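Local coordinates for VgrG protein (Vibrio cholerae, PDB 4E1C), which cross-links actin monomers covalently, probably as a type VI secretion effector that consumes ATP, at residues Q174-V179 with A347-F352; E276-T281 with E351-P356; S23-E28 with Q360-K365. All coordinates share one frame; numbering follows the deposited sequence. Where two conformers were deposited one is given.

Contact 1 of 3, residues Q174-V179 with A347-F352; sequences QATVGV and AILFEF. With MG (magnesium ion), chain D; ADP (adenosine-5'-diphosphate), chain B.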
loop_
_atom_site.group_PDB
_atom_site.type_symbol
_atom_site.label_atom_id
_atom_site.label_comp_id
_atom_site.label_asym_id
_atom_site.label_seq_id
_atom_site.Cartn_x
_atom_site.Cartn_y
_atom_site.Cartn_z
ATOM N N GLN A 174 -5.208 3.895 5.874
ATOM C CA GLN A 174 -4.117 2.913 5.896
ATOM C C GLN A 174 -2.803 3.645 6.065
ATOM O O GLN A 174 -2.701 4.821 5.749
ATOM C CB GLN A 174 -4.050 2.060 4.622
ATOM C CG GLN A 174 -5.003 0.884 4.594
ATOM C CD GLN A 174 -6.211 1.190 3.765
ATOM O OE1 GLN A 174 -6.140 1.280 2.531
ATOM N NE2 GLN A 174 -7.353 1.345 4.426
ATOM N N ALA A 175 -1.792 2.930 6.559
ATOM C CA ALA A 175 -0.437 3.429 6.698
ATOM C C ALA A 175 0.474 2.359 6.097
ATOM O O ALA A 175 0.162 1.178 6.209
ATOM C CB ALA A 175 -0.104 3.650 8.164
ATOM N N THR A 176 1.566 2.782 5.417
ATOM C CA THR A 176 2.556 1.893 4.807
ATOM C C THR A 176 3.906 2.228 5.416
ATOM O O THR A 176 4.314 3.377 5.384
ATOM C CB THR A 176 2.528 1.962 3.262
ATOM O OG1 THR A 176 1.275 1.465 2.794
ATOM C CG2 THR A 176 3.638 1.122 2.621
ATOM N N VAL A 177 4.602 1.222 5.954
ATOM C CA VAL A 177 5.875 1.418 6.615
ATOM C C VAL A 177 6.937 0.735 5.788
ATOM O O VAL A 177 6.736 -0.392 5.356
ATOM C CB VAL A 177 5.836 0.945 8.115
ATOM C CG1 VAL A 177 7.233 0.926 8.755
ATOM C CG2 VAL A 177 4.875 1.807 8.945
ATOM N N GLY A 178 8.056 1.420 5.599
ATOM C CA GLY A 178 9.202 0.903 4.862
ATOM C C GLY A 178 10.394 0.793 5.786
ATOM O O GLY A 178 10.693 1.749 6.489
ATOM N N VAL A 179 11.033 -0.388 5.842
ATOM C CA VAL A 179 12.211 -0.635 6.689
ATOM C C VAL A 179 13.284 -1.330 5.851
ATOM O O VAL A 179 12.953 -1.998 4.870
ATOM C CB VAL A 179 11.886 -1.492 7.972
ATOM C CG1 VAL A 179 10.979 -0.746 8.945
ATOM C CG2 VAL A 179 11.310 -2.862 7.616
ATOM N N ALA A 347 14.814 -1.672 0.794
ATOM C CA ALA A 347 13.757 -1.388 1.757
ATOM C C ALA A 347 12.597 -2.303 1.359
ATOM O O ALA A 347 12.375 -2.543 0.170
ATOM C CB ALA A 347 13.311 0.074 1.697
ATOM N N ILE A 348 11.891 -2.839 2.359
ATOM C CA ILE A 348 10.722 -3.694 2.181
ATOM C C ILE A 348 9.585 -2.997 2.879
ATOM O O ILE A 348 9.792 -2.414 3.944
ATOM C CB ILE A 348 10.945 -5.182 2.623
ATOM C CG1 ILE A 348 11.517 -5.296 4.070
ATOM C CG2 ILE A 348 11.821 -5.913 1.576
ATOM C CD1 ILE A 348 11.523 -6.756 4.684
ATOM N N LEU A 349 8.410 -2.969 2.234
ATOM C CA LEU A 349 7.248 -2.220 2.702
ATOM C C LEU A 349 6.081 -3.070 3.142
ATOM O O LEU A 349 5.872 -4.186 2.658
ATOM C CB LEU A 349 6.820 -1.240 1.589
ATOM C CG LEU A 349 7.522 0.128 1.581
ATOM C CD1 LEU A 349 8.993 0.026 1.175
ATOM C CD2 LEU A 349 6.856 1.025 0.613
ATOM N N PHE A 350 5.294 -2.513 4.052
ATOM C CA PHE A 350 4.160 -3.196 4.642
ATOM C C PHE A 350 3.014 -2.236 4.838
ATOM O O PHE A 350 3.203 -1.149 5.395
ATOM C CB PHE A 350 4.571 -3.817 6.000
ATOM C CG PHE A 350 5.739 -4.761 5.866
ATOM C CD1 PHE A 350 5.534 -6.111 5.583
ATOM C CD2 PHE A 350 7.047 -4.294 5.969
ATOM C CE1 PHE A 350 6.621 -6.972 5.400
ATOM C CE2 PHE A 350 8.134 -5.147 5.753
ATOM C CZ PHE A 350 7.915 -6.482 5.481
ATOM N N GLU A 351 1.806 -2.664 4.417
ATOM C CA GLU A 351 0.590 -1.886 4.547
ATOM C C GLU A 351 -0.202 -2.371 5.746
ATOM O O GLU A 351 -0.500 -3.566 5.861
ATOM C CB GLU A 351 -0.238 -2.025 3.256
ATOM C CG GLU A 351 -1.564 -1.294 3.244
ATOM C CD GLU A 351 -2.401 -1.574 2.010
ATOM O OE1 GLU A 351 -1.823 -1.735 0.912
ATOM O OE2 GLU A 351 -3.644 -1.616 2.140
ATOM N N PHE A 352 -0.577 -1.437 6.622
ATOM C CA PHE A 352 -1.418 -1.748 7.772
ATOM C C PHE A 352 -2.846 -1.538 7.253
ATOM O O PHE A 352 -3.241 -0.400 6.989
ATOM C CB PHE A 352 -1.078 -0.824 8.972
ATOM C CG PHE A 352 0.248 -1.169 9.612
ATOM C CD1 PHE A 352 1.450 -0.757 9.037
ATOM C CD2 PHE A 352 0.301 -1.933 10.772
ATOM C CE1 PHE A 352 2.678 -1.125 9.608
ATOM C CE2 PHE A 352 1.527 -2.258 11.363
ATOM C CZ PHE A 352 2.703 -1.865 10.774
HETATM MG MG MG D . -4.516 0.397 0.750
HETATM P PB ADP B . -1.716 1.831 -4.773
HETATM O O1B ADP B . -0.947 0.598 -5.033
HETATM O O2B ADP B . -2.039 2.539 -6.119
HETATM O O3B ADP B . -3.026 1.501 -4.046
HETATM P PA ADP B . 0.714 3.242 -3.957
HETATM O O1A ADP B . 1.501 2.151 -4.596
HETATM O O2A ADP B . 0.810 4.521 -4.799
HETATM O O3A ADP B . -0.828 2.807 -3.864
HETATM O "O5'" ADP B . 1.289 3.508 -2.507
HETATM C "C5'" ADP B . 0.581 3.161 -1.312
HETATM C "C4'" ADP B . 1.304 3.741 -0.121
HETATM O "O4'" ADP B . 2.718 3.446 -0.181
HETATM C "C3'" ADP B . 1.181 5.254 0.111
HETATM O "O3'" ADP B . 0.734 5.467 1.443
HETATM C "C2'" ADP B . 2.614 5.751 -0.074
HETATM O "O2'" ADP B . 2.993 6.906 0.654
HETATM C "C1'" ADP B . 3.371 4.533 0.429
HETATM N N9 ADP B . 4.790 4.509 0.109
HETATM C C8 ADP B . 5.380 4.592 -1.126
HETATM N N7 ADP B . 6.686 4.541 -1.084
HETATM C C5 ADP B . 6.979 4.410 0.259
HETATM C C6 ADP B . 8.190 4.270 0.961
HETATM N N6 ADP B . 9.393 4.265 0.365
HETATM N N1 ADP B . 8.132 4.145 2.306
HETATM C C2 ADP B . 6.939 4.163 2.907
HETATM N N3 ADP B . 5.732 4.293 2.352
HETATM C C4 ADP B . 5.820 4.406 1.015
HETATM O O HOH W 1 0.726 0.287 0.469
#
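Gln174 and Glu351 meet through a magnesium ion: Gln174 OE1 and Glu351 OE2 each lie 2.6 Å from the metal, with the amide and carboxylate planes turned 21° from each other. A neutral amide oxygen and a charged carboxylate oxygen are both hard donors that suit magnesium. In Gln174 the first torsion (chi1 -82°) sets CG 3.2 Å from Phe352 O, and a bend at chi2 carries the amide, with OE1, to the metal, whereas Glu351 reaches out as an extended chain. Its OE2 is also held by Arg353 NH1. Directly across from Glu351, Thr176 OG1 lies 2.7 Å from a water that donates to Glu351 OE1. Small Thr176 and Gly178 fit this face, where Leu349 CD2 packs 3.4 Å from C5 of the ADP adenine and Leu349 CG rests on the bare CA of Gly178. Beneath these side chains the antiparallel backbones are laced together by paired bonds, among them Val177 N to Phe350 O at 2.8 Å and Val179 N to Ile348 O at 3.0 Å. The other face is apolar, with Val177 CG2 3.7 Å from Phe352 CE1 and Val179 CG2 at the edge of the Phe350 ring. Helix 190-196 packs on this apolar face through Leu194 and Leu195, while strands 24-32 and 277-279 flank the pair, one beside 174-179 and the other beside 347-352.

Contact 2 of 3, residues E276-T281 with E351-P356; sequences EILPRT and EFRTVP. With MG (magnesium ion), chain D; SO4 (sulfate ion), chain F.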
loop_
_atom_site.group_PDB
_atom_site.type_symbol
_atom_site.label_atom_id
_atom_site.label_comp_id
_atom_site.label_asym_id
_atom_site.label_seq_id
_atom_site.Cartn_x
_atom_site.Cartn_y
_atom_site.Cartn_z
ATOM N N GLU A 276 -3.398 -8.579 7.512
ATOM C CA GLU A 276 -3.418 -7.516 8.539
ATOM C C GLU A 276 -2.283 -6.519 8.270
ATOM O O GLU A 276 -2.529 -5.324 8.099
ATOM C CB GLU A 276 -3.337 -8.065 9.981
ATOM C CG GLU A 276 -4.556 -8.864 10.408
ATOM C CD GLU A 276 -4.497 -9.446 11.807
ATOM O OE1 GLU A 276 -5.158 -10.483 12.023
ATOM O OE2 GLU A 276 -3.785 -8.890 12.677
ATOM N N ILE A 277 -1.041 -7.022 8.262
ATOM C CA ILE A 277 0.159 -6.252 7.932
ATOM C C ILE A 277 0.560 -6.896 6.601
ATOM O O ILE A 277 1.026 -8.052 6.562
ATOM C CB ILE A 277 1.264 -6.281 9.033
ATOM C CG1 ILE A 277 0.773 -5.653 10.365
ATOM C CG2 ILE A 277 2.522 -5.583 8.532
ATOM C CD1 ILE A 277 1.749 -5.801 11.620
ATOM N N LEU A 278 0.231 -6.193 5.508
ATOM C CA LEU A 278 0.404 -6.686 4.147
ATOM C C LEU A 278 1.753 -6.371 3.514
ATOM O O LEU A 278 2.044 -5.193 3.250
ATOM C CB LEU A 278 -0.765 -6.205 3.267
ATOM C CG LEU A 278 -0.760 -6.583 1.786
ATOM C CD1 LEU A 278 -1.097 -8.065 1.587
ATOM C CD2 LEU A 278 -1.738 -5.695 1.001
ATOM N N PRO A 279 2.574 -7.418 3.210
ATOM C CA PRO A 279 3.846 -7.173 2.506
ATOM C C PRO A 279 3.537 -6.531 1.152
ATOM O O PRO A 279 2.618 -6.975 0.450
ATOM C CB PRO A 279 4.454 -8.580 2.360
ATOM C CG PRO A 279 3.784 -9.399 3.444
ATOM C CD PRO A 279 2.369 -8.870 3.427
ATOM N N ARG A 280 4.220 -5.406 0.857
ATOM C CA ARG A 280 4.015 -4.618 -0.346
ATOM C C ARG A 280 5.171 -4.723 -1.326
ATOM O O ARG A 280 5.076 -4.168 -2.412
ATOM C CB ARG A 280 3.747 -3.146 0.031
ATOM C CG ARG A 280 2.383 -2.922 0.714
ATOM C CD ARG A 280 1.193 -3.096 -0.232
ATOM N NE ARG A 280 1.214 -2.090 -1.306
ATOM C CZ ARG A 280 1.425 -2.369 -2.587
ATOM N NH1 ARG A 280 1.577 -3.624 -2.985
ATOM N NH2 ARG A 280 1.455 -1.394 -3.487
ATOM N N THR A 281 6.260 -5.439 -0.942
ATOM C CA THR A 281 7.462 -5.645 -1.747
ATOM C C THR A 281 7.529 -7.102 -2.219
ATOM O O THR A 281 7.178 -8.014 -1.467
ATOM C CB THR A 281 8.726 -5.186 -0.971
ATOM O OG1 THR A 281 8.575 -3.831 -0.533
ATOM C CG2 THR A 281 10.006 -5.302 -1.782
ATOM N N GLU A 351 1.806 -2.664 4.417
ATOM C CA GLU A 351 0.590 -1.886 4.547
ATOM C C GLU A 351 -0.202 -2.371 5.746
ATOM O O GLU A 351 -0.500 -3.566 5.861
ATOM C CB GLU A 351 -0.238 -2.025 3.256
ATOM C CG GLU A 351 -1.564 -1.294 3.244
ATOM C CD GLU A 351 -2.401 -1.574 2.010
ATOM O OE1 GLU A 351 -1.823 -1.735 0.912
ATOM O OE2 GLU A 351 -3.644 -1.616 2.140
ATOM N N PHE A 352 -0.577 -1.437 6.622
ATOM C CA PHE A 352 -1.418 -1.748 7.772
ATOM C C PHE A 352 -2.846 -1.538 7.253
ATOM O O PHE A 352 -3.241 -0.400 6.989
ATOM C CB PHE A 352 -1.078 -0.824 8.972
ATOM C CG PHE A 352 0.248 -1.169 9.612
ATOM C CD1 PHE A 352 1.450 -0.757 9.037
ATOM C CD2 PHE A 352 0.301 -1.933 10.772
ATOM C CE1 PHE A 352 2.678 -1.125 9.608
ATOM C CE2 PHE A 352 1.527 -2.258 11.363
ATOM C CZ PHE A 352 2.703 -1.865 10.774
ATOM N N ARG A 353 -3.582 -2.644 7.032
ATOM C CA ARG A 353 -4.962 -2.650 6.514
ATOM C C ARG A 353 -5.910 -1.844 7.388
ATOM O O ARG A 353 -6.797 -1.156 6.876
ATOM C CB ARG A 353 -5.443 -4.096 6.285
ATOM C CG ARG A 353 -4.562 -4.859 5.275
ATOM C CD ARG A 353 -4.680 -4.291 3.848
ATOM N NE ARG A 353 -6.021 -4.551 3.307
ATOM C CZ ARG A 353 -6.530 -4.013 2.210
ATOM N NH1 ARG A 353 -5.831 -3.148 1.494
ATOM N NH2 ARG A 353 -7.754 -4.349 1.811
ATOM N N THR A 354 -5.676 -1.906 8.702
ATOM C CA THR A 354 -6.287 -1.109 9.761
ATOM C C THR A 354 -5.083 -0.422 10.431
ATOM O O THR A 354 -4.079 -1.083 10.724
ATOM C CB THR A 354 -7.081 -2.010 10.746
ATOM O OG1 THR A 354 -8.202 -2.548 10.058
ATOM C CG2 THR A 354 -7.595 -1.251 11.972
ATOM N N VAL A 355 -5.182 0.884 10.666
ATOM C CA VAL A 355 -4.110 1.604 11.346
ATOM C C VAL A 355 -4.135 1.202 12.846
ATOM O O VAL A 355 -5.157 1.420 13.502
ATOM C CB VAL A 355 -4.172 3.144 11.134
ATOM C CG1 VAL A 355 -2.995 3.839 11.816
ATOM C CG2 VAL A 355 -4.212 3.496 9.646
ATOM N N PRO A 356 -3.039 0.594 13.384
ATOM C CA PRO A 356 -3.010 0.258 14.824
ATOM C C PRO A 356 -2.804 1.510 15.680
ATOM O O PRO A 356 -2.390 2.547 15.152
ATOM C CB PRO A 356 -1.805 -0.683 14.934
ATOM C CG PRO A 356 -0.868 -0.211 13.845
ATOM C CD PRO A 356 -1.748 0.280 12.726
HETATM MG MG MG D . -4.516 0.397 0.750
HETATM S S SO4 F . -8.027 -2.529 -1.621
HETATM O O1 SO4 F . -8.862 -1.472 -2.174
HETATM O O2 SO4 F . -8.701 -3.103 -0.471
HETATM O O3 SO4 F . -7.806 -3.544 -2.647
HETATM O O4 SO4 F . -6.748 -1.951 -1.216
HETATM O O HOH W 2 -3.849 -4.093 9.957
HETATM O O HOH W 1 0.726 0.287 0.469
#
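Glu351 and Leu278 pair in antiparallel fashion, Leu278 N giving a bond of 2.7 Å to Glu351 O and Glu351 N returning one to Leu278 O, so the base of the glutamate is fixed before its side chain begins. From there its CB rests on Arg280 CG at 3.8 Å. With CG anti to the backbone nitrogen (chi1 179°), the chain runs alongside Leu278, pointing the same way, and Leu278 CD2 ends 4.0 Å from Glu351 OE1. That oxygen lies well out of the Arg280 guanidinium plane, so no N-H points at it; the NE to OE1 pair is long (3.8 Å) and acts by charge alone, while the water at OE1 accepts from Arg280 NE. OE2 receives Arg353 NH1 at 2.7 Å on its syn side, 28° out of the carboxylate plane. Behind this, Ile277 CD1 packs 3.6 Å from Phe352 CE2, and Arg353 N bonds to Glu276 O, just past the end of helix 269-275. Arg280 NH1 is held by His331 O. Arg353 and Lys272 bind a sulfate, probably from the crystallisation liquor, and Arg280 NH2 makes a long, weak ion pair with ADP O1B; together these are consistent with a site suited to anions.

Contact 3 of 3, residues S23-E28 with Q360-K365; sequences SSIGIE and QSYLPK. With MG (magnesium ion), chain E; ADP (adenosine-5'-diphosphate), chain B.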
loop_
_atom_site.group_PDB
_atom_site.type_symbol
_atom_site.label_atom_id
_atom_site.label_comp_id
_atom_site.label_asym_id
_atom_site.label_seq_id
_atom_site.Cartn_x
_atom_site.Cartn_y
_atom_site.Cartn_z
ATOM N N SER A 23 13.827 4.256 8.527
ATOM C CA SER A 23 12.457 3.802 8.286
ATOM C C SER A 23 11.557 4.922 7.736
ATOM O O SER A 23 11.706 6.091 8.111
ATOM C CB SER A 23 11.857 3.177 9.537
ATOM O OG SER A 23 11.839 4.101 10.613
ATOM N N SER A 24 10.646 4.558 6.825
ATOM C CA SER A 24 9.743 5.513 6.191
ATOM C C SER A 24 8.281 5.161 6.381
ATOM O O SER A 24 7.950 4.024 6.691
ATOM C CB SER A 24 10.092 5.666 4.723
ATOM O OG SER A 24 10.194 4.390 4.123
ATOM N N ILE A 25 7.409 6.151 6.197
ATOM C CA ILE A 25 5.968 5.993 6.348
ATOM C C ILE A 25 5.202 6.798 5.292
ATOM O O ILE A 25 5.587 7.911 4.959
ATOM C CB ILE A 25 5.497 6.286 7.809
ATOM C CG1 ILE A 25 4.004 5.909 8.030
ATOM C CG2 ILE A 25 5.827 7.732 8.254
ATOM C CD1 ILE A 25 3.621 5.460 9.435
ATOM N N GLY A 26 4.166 6.172 4.753
ATOM C CA GLY A 26 3.235 6.758 3.803
ATOM C C GLY A 26 1.848 6.489 4.325
ATOM O O GLY A 26 1.650 5.537 5.087
ATOM N N ILE A 27 0.893 7.345 3.976
ATOM C CA ILE A 27 -0.498 7.177 4.413
ATOM C C ILE A 27 -1.448 7.227 3.213
ATOM O O ILE A 27 -1.089 7.777 2.174
ATOM C CB ILE A 27 -0.919 8.144 5.562
ATOM C CG1 ILE A 27 -0.879 9.637 5.137
ATOM C CG2 ILE A 27 -0.138 7.864 6.863
ATOM C CD1 ILE A 27 -1.634 10.633 6.072
ATOM N N GLU A 28 -2.631 6.613 3.350
ATOM C CA GLU A 28 -3.712 6.594 2.361
ATOM C C GLU A 28 -4.958 6.972 3.108
ATOM O O GLU A 28 -5.186 6.457 4.204
ATOM C CB GLU A 28 -3.887 5.209 1.731
ATOM C CG GLU A 28 -2.785 4.823 0.765
ATOM C CD GLU A 28 -2.760 3.337 0.452
ATOM O OE1 GLU A 28 -2.401 2.529 1.342
ATOM O OE2 GLU A 28 -3.115 2.983 -0.693
ATOM N N GLN A 360 -1.578 5.723 14.854
ATOM C CA GLN A 360 -2.699 6.671 14.754
ATOM C C GLN A 360 -2.274 8.148 14.627
ATOM O O GLN A 360 -2.889 8.887 13.858
ATOM C CB GLN A 360 -3.732 6.474 15.878
ATOM C CG GLN A 360 -4.632 5.244 15.682
ATOM C CD GLN A 360 -5.647 5.351 14.546
ATOM O OE1 GLN A 360 -6.026 6.436 14.081
ATOM N NE2 GLN A 360 -6.142 4.209 14.096
ATOM N N SER A 361 -1.182 8.546 15.328
ATOM C CA SER A 361 -0.619 9.907 15.326
ATOM C C SER A 361 -0.119 10.366 13.951
ATOM O O SER A 361 0.114 11.570 13.754
ATOM C CB SER A 361 0.490 10.025 16.368
ATOM O OG SER A 361 1.624 9.250 16.004
ATOM N N TYR A 362 0.074 9.411 13.011
ATOM C CA TYR A 362 0.501 9.708 11.632
ATOM C C TYR A 362 -0.678 10.071 10.731
ATOM O O TYR A 362 -0.469 10.547 9.624
ATOM C CB TYR A 362 1.234 8.495 11.022
ATOM C CG TYR A 362 2.587 8.246 11.655
ATOM C CD1 TYR A 362 2.725 7.383 12.741
ATOM C CD2 TYR A 362 3.727 8.889 11.181
ATOM C CE1 TYR A 362 3.966 7.164 13.340
ATOM C CE2 TYR A 362 4.971 8.697 11.784
ATOM C CZ TYR A 362 5.087 7.830 12.861
ATOM O OH TYR A 362 6.314 7.627 13.430
ATOM N N LEU A 363 -1.915 9.810 11.193
ATOM C CA LEU A 363 -3.120 10.014 10.405
ATOM C C LEU A 363 -3.865 11.298 10.753
ATOM O O LEU A 363 -3.946 11.653 11.931
ATOM C CB LEU A 363 -4.057 8.782 10.524
ATOM C CG LEU A 363 -3.772 7.520 9.644
ATOM C CD1 LEU A 363 -3.918 7.805 8.149
ATOM C CD2 LEU A 363 -2.406 6.901 9.916
ATOM N N PRO A 364 -4.402 12.025 9.740
ATOM C CA PRO A 364 -5.201 13.223 10.057
ATOM C C PRO A 364 -6.569 12.813 10.612
ATOM O O PRO A 364 -7.117 11.779 10.218
ATOM C CB PRO A 364 -5.325 13.933 8.710
ATOM C CG PRO A 364 -5.231 12.806 7.688
ATOM C CD PRO A 364 -4.383 11.742 8.285
ATOM N N LYS A 365 -7.121 13.618 11.527
ATOM C CA LYS A 365 -8.443 13.344 12.103
ATOM C C LYS A 365 -9.348 14.555 11.960
ATOM O O LYS A 365 -8.957 15.649 12.356
ATOM C CB LYS A 365 -8.339 12.928 13.597
ATOM C CG LYS A 365 -7.536 11.652 13.904
ATOM C CD LYS A 365 -7.933 10.433 13.038
ATOM C CE LYS A 365 -7.335 9.113 13.464
ATOM N NZ LYS A 365 -5.939 9.219 13.970
HETATM MG MG MG E . -3.387 3.844 -2.966
HETATM P PB ADP B . -1.716 1.831 -4.773
HETATM O O1B ADP B . -0.947 0.598 -5.033
HETATM O O2B ADP B . -2.039 2.539 -6.119
HETATM O O3B ADP B . -3.026 1.501 -4.046
HETATM P PA ADP B . 0.714 3.242 -3.957
HETATM O O1A ADP B . 1.501 2.151 -4.596
HETATM O O2A ADP B . 0.810 4.521 -4.799
HETATM O O3A ADP B . -0.828 2.807 -3.864
HETATM O "O5'" ADP B . 1.289 3.508 -2.507
HETATM C "C5'" ADP B . 0.581 3.161 -1.312
HETATM C "C4'" ADP B . 1.304 3.741 -0.121
HETATM O "O4'" ADP B . 2.718 3.446 -0.181
HETATM C "C3'" ADP B . 1.181 5.254 0.111
HETATM O "O3'" ADP B . 0.734 5.467 1.443
HETATM C "C2'" ADP B . 2.614 5.751 -0.074
HETATM O "O2'" ADP B . 2.993 6.906 0.654
HETATM C "C1'" ADP B . 3.371 4.533 0.429
HETATM N N9 ADP B . 4.790 4.509 0.109
HETATM C C8 ADP B . 5.380 4.592 -1.126
HETATM N N7 ADP B . 6.686 4.541 -1.084
HETATM C C5 ADP B . 6.979 4.410 0.259
HETATM C C6 ADP B . 8.190 4.270 0.961
HETATM N N6 ADP B . 9.393 4.265 0.365
HETATM N N1 ADP B . 8.132 4.145 2.306
HETATM C C2 ADP B . 6.939 4.163 2.907
HETATM N N3 ADP B . 5.732 4.293 2.352
HETATM C C4 ADP B . 5.820 4.406 1.015
#
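Ile25 lays its CD1 over one face of the Tyr362 ring, 3.8 Å from the centroid and 16° off the ring normal, a CH-pi contact displaced somewhat toward the rim. The branch gets there because CG1 is anti to the backbone nitrogen (chi1 -171°), while CG2 follows along the same ring, 3.8 Å from Tyr362 CE2. A beta-branched residue suits the place, offering two methyl-bearing arms to a broad aromatic surface. The tyrosine hydroxyl is tied to Met98 O, which anchors the far end of the ring. Two residues on, Ile27 points the same way and meets Tyr362 O, Leu363 and Pro364: its CD1 abuts Pro364 CD at 3.7 Å, and its CG2 passes Leu363 CD2 at 3.9 Å. The loop keeps its shape through Leu363 N to Gln360 O and through Lys365 NZ, which donates to Gln360 OE1 at 2.8 Å. Met111 of helix 101-124 touches both Ile27 and Pro364. On the strand's other side Ser24 OG donates to adenine N1 at 2.8 Å, Gly26 CA lies 3.2 Å from ADP O2', where a side chain would run into that hydroxyl, and Glu28 OE2 binds a second magnesium ion. Between the two segments the contact is apolar, though hydrogen bonds to Met98, Lys108 and Gln173 also hold the loop, behind a strand whose Ser24 and Glu28 side chains face the nucleotide and its metal.

Overall arrangement
The three contacts line one nucleotide site. Strand 345-352 is common to contacts 1 and 2, whose centres lie about 7 Å apart; they share Glu351 and Phe352, and Leu349 O receives Arg280 N at 2.7 Å. Contact 3 joins the other side of strand 167-180, where Thr176 N bonds to Gly26 O at 2.8 Å, giving a strand order of 24-32, 167-180, 345-352, 277-279. Contacts 1 and 3 both touch ADP, which contact 2 reaches weakly through Arg280; contacts 1 and 2 share a magnesium ion, the second ion being bound by Glu28 of contact 3. Val355 CG1 packs on Leu363 CD2 at 3.7 Å, linking contact 2 to contact 3, about 12 Å away between centres.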